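Local coordinates for glycinin A3B4 subunit (PDB 2D5F), which probably serves as a seed storage protein of soybean, an 11S globulin of two cupin domains that assembles into hexamers, at residues 209-212 and 213-217. Residues are numbered along the deposited sequence; the frame is centred on the assembly and turned at random.
Sequences SKHF and LAQSF
On one face of the F212 ring sits the hydroxyl of S216, one turn on, with OG 2.9 Å from F212 CE1. The H211 imidazole and the Q215 amide are stacked, their planes 27° apart; Q215 NE2 lies 3.1 Å from H211 CE1, and Q215 CG comes over the same imidazole, offset toward its rim. H211 CG stands anti to the backbone N (chi1 176°), which turns the ring along the helix toward Q215. The carbonyl oxygen F212 O takes two bonds of 2.7 Å from opposite faces of its plane, from S216 N and from S216 OG, the hydroxyl lying above the plane. Replacing F212 by an alanine would probably uncover the S216 hydroxyl and open a gap against R402 of the second subunit. At the N-cap, S209 OG accepts from F212 N at 3.2 Å, while L213 N bonds to S209 O at 3.0 Å, starting the i to i+4 pattern of this two-turn helix. Helix 221-226 packs alongside: A214 and L213 touch A224, and K210 NZ forms a salt bridge with E221. Beyond the last turn, the F217 ring meets F459, on helix 455-461 of the second subunit, edge-to-face, so helix 210-216 forms part of an interface between subunits.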
ATOM      1  N   SER B 209      25.424  28.137 -23.678  1.00 25.84           N
ATOM      2  CA  SER B 209      25.734  29.117 -24.717  1.00 32.03           C
ATOM      3  C   SER B 209      24.527  29.283 -25.631  1.00 32.10           C
ATOM      4  O   SER B 209      23.770  28.331 -25.836  1.00 28.94           O
ATOM      5  CB  SER B 209      26.923  28.643 -25.550  1.00 31.96           C
ATOM      6  OG  SER B 209      26.557  27.523 -26.338  1.00 33.99           O
ATOM      7  N   LYS B 210      24.345  30.478 -26.192  1.00 23.59           N
ATOM      8  CA  LYS B 210      23.209  30.709 -27.083  1.00 27.84           C
ATOM      9  C   LYS B 210      23.258  29.775 -28.282  1.00 22.78           C
ATOM     10  O   LYS B 210      22.224  29.356 -28.799  1.00 28.90           O
ATOM     11  CB  LYS B 210      23.161  32.165 -27.569  1.00 31.73           C
ATOM     12  CG  LYS B 210      24.333  32.610 -28.438  1.00 40.68           C
ATOM     13  CD  LYS B 210      24.127  34.051 -28.935  1.00 40.83           C
ATOM     14  CE  LYS B 210      25.418  34.652 -29.475  1.00 42.34           C
ATOM     15  NZ  LYS B 210      26.051  33.756 -30.480  1.00 44.79           N
ATOM     16  N   HIS B 211      24.463  29.443 -28.724  1.00 27.30           N
ATOM     17  CA  HIS B 211      24.607  28.554 -29.863  1.00 31.44           C
ATOM     18  C   HIS B 211      24.014  27.182 -29.569  1.00 33.12           C
ATOM     19  O   HIS B 211      23.296  26.616 -30.398  1.00 26.53           O
ATOM     20  CB  HIS B 211      26.078  28.388 -30.237  1.00 33.05           C
ATOM     21  CG  HIS B 211      26.303  27.412 -31.348  1.00 45.76           C
ATOM     22  ND1 HIS B 211      27.089  26.289 -31.207  1.00 44.22           N
ATOM     23  CD2 HIS B 211      25.817  27.375 -32.613  1.00 43.40           C
ATOM     24  CE1 HIS B 211      27.077  25.600 -32.336  1.00 47.04           C
ATOM     25  NE2 HIS B 211      26.313  26.238 -33.205  1.00 46.97           N
ATOM     26  N   PHE B 212      24.325  26.645 -28.393  1.00 26.78           N
ATOM     27  CA  PHE B 212      23.817  25.330 -28.021  1.00 30.89           C
ATOM     28  C   PHE B 212      22.319  25.370 -27.744  1.00 27.33           C
ATOM     29  O   PHE B 212      21.598  24.427 -28.078  1.00 30.99           O
ATOM     30  CB  PHE B 212      24.562  24.784 -26.800  1.00 25.35           C
ATOM     31  CG  PHE B 212      24.179  23.373 -26.449  1.00 32.59           C
ATOM     32  CD1 PHE B 212      23.226  23.118 -25.469  1.00 33.40           C
ATOM     33  CD2 PHE B 212      24.746  22.300 -27.127  1.00 31.62           C
ATOM     34  CE1 PHE B 212      22.843  21.810 -25.168  1.00 26.65           C
ATOM     35  CE2 PHE B 212      24.369  20.988 -26.834  1.00 34.29           C
ATOM     36  CZ  PHE B 212      23.413  20.747 -25.850  1.00 31.28           C
ATOM     37  N   LEU B 213      21.847  26.453 -27.135  1.00 23.02           N
ATOM     38  CA  LEU B 213      20.422  26.569 -26.864  1.00 28.44           C
ATOM     39  C   LEU B 213      19.713  26.670 -28.204  1.00 35.18           C
ATOM     40  O   LEU B 213      18.640  26.095 -28.396  1.00 35.34           O
ATOM     41  CB  LEU B 213      20.117  27.807 -26.013  1.00 22.74           C
ATOM     42  CG  LEU B 213      20.597  27.758 -24.554  1.00 35.98           C
ATOM     43  CD1 LEU B 213      20.106  28.993 -23.809  1.00 23.95           C
ATOM     44  CD2 LEU B 213      20.076  26.486 -23.873  1.00 28.84           C
ATOM     45  N   ALA B 214      20.329  27.394 -29.135  1.00 32.26           N
ATOM     46  CA  ALA B 214      19.759  27.568 -30.464  1.00 32.24           C
ATOM     47  C   ALA B 214      19.546  26.207 -31.122  1.00 33.01           C
ATOM     48  O   ALA B 214      18.479  25.942 -31.678  1.00 36.56           O
ATOM     49  CB  ALA B 214      20.679  28.441 -31.325  1.00 29.12           C
ATOM     50  N   GLN B 215      20.556  25.342 -31.045  1.00 26.11           N
ATOM     51  CA  GLN B 215      20.453  24.009 -31.630  1.00 29.65           C
ATOM     52  C   GLN B 215      19.499  23.119 -30.834  1.00 31.02           C
ATOM     53  O   GLN B 215      18.654  22.433 -31.407  1.00 32.63           O
ATOM     54  CB  GLN B 215      21.829  23.334 -31.689  1.00 32.82           C
ATOM     55  CG  GLN B 215      22.877  24.084 -32.490  1.00 37.85           C
ATOM     56  CD  GLN B 215      24.117  23.252 -32.722  1.00 49.15           C
ATOM     57  OE1 GLN B 215      24.243  22.568 -33.739  1.00 54.34           O
ATOM     58  NE2 GLN B 215      25.037  23.286 -31.766  1.00 52.37           N
ATOM     59  N   SER B 216      19.648  23.132 -29.511  1.00 31.20           N
ATOM     60  CA  SER B 216      18.819  22.328 -28.619  1.00 31.02           C
ATOM     61  C   SER B 216      17.332  22.559 -28.829  1.00 32.35           C
ATOM     62  O   SER B 216      16.554  21.608 -28.963  1.00 34.25           O
ATOM     63  CB  SER B 216      19.149  22.643 -27.153  1.00 29.09           C
ATOM     64  OG  SER B 216      20.478  22.293 -26.832  1.00 34.37           O
ATOM     65  N   PHE B 217      16.949  23.831 -28.850  1.00 29.46           N
ATOM     66  CA  PHE B 217      15.557  24.223 -29.000  1.00 26.62           C
ATOM     67  C   PHE B 217      15.122  24.494 -30.441  1.00 29.88           C
ATOM     68  O   PHE B 217      14.008  24.960 -30.675  1.00 27.42           O
ATOM     69  CB  PHE B 217      15.292  25.460 -28.132  1.00 30.20           C
ATOM     70  CG  PHE B 217      15.579  25.249 -26.665  1.00 33.62           C
ATOM     71  CD1 PHE B 217      15.996  26.312 -25.865  1.00 24.59           C
ATOM     72  CD2 PHE B 217      15.426  23.988 -26.081  1.00 35.71           C
ATOM     73  CE1 PHE B 217      16.260  26.129 -24.512  1.00 25.17           C
ATOM     74  CE2 PHE B 217      15.688  23.792 -24.722  1.00 28.14           C
ATOM     75  CZ  PHE B 217      16.106  24.865 -23.936  1.00 28.88           C
TER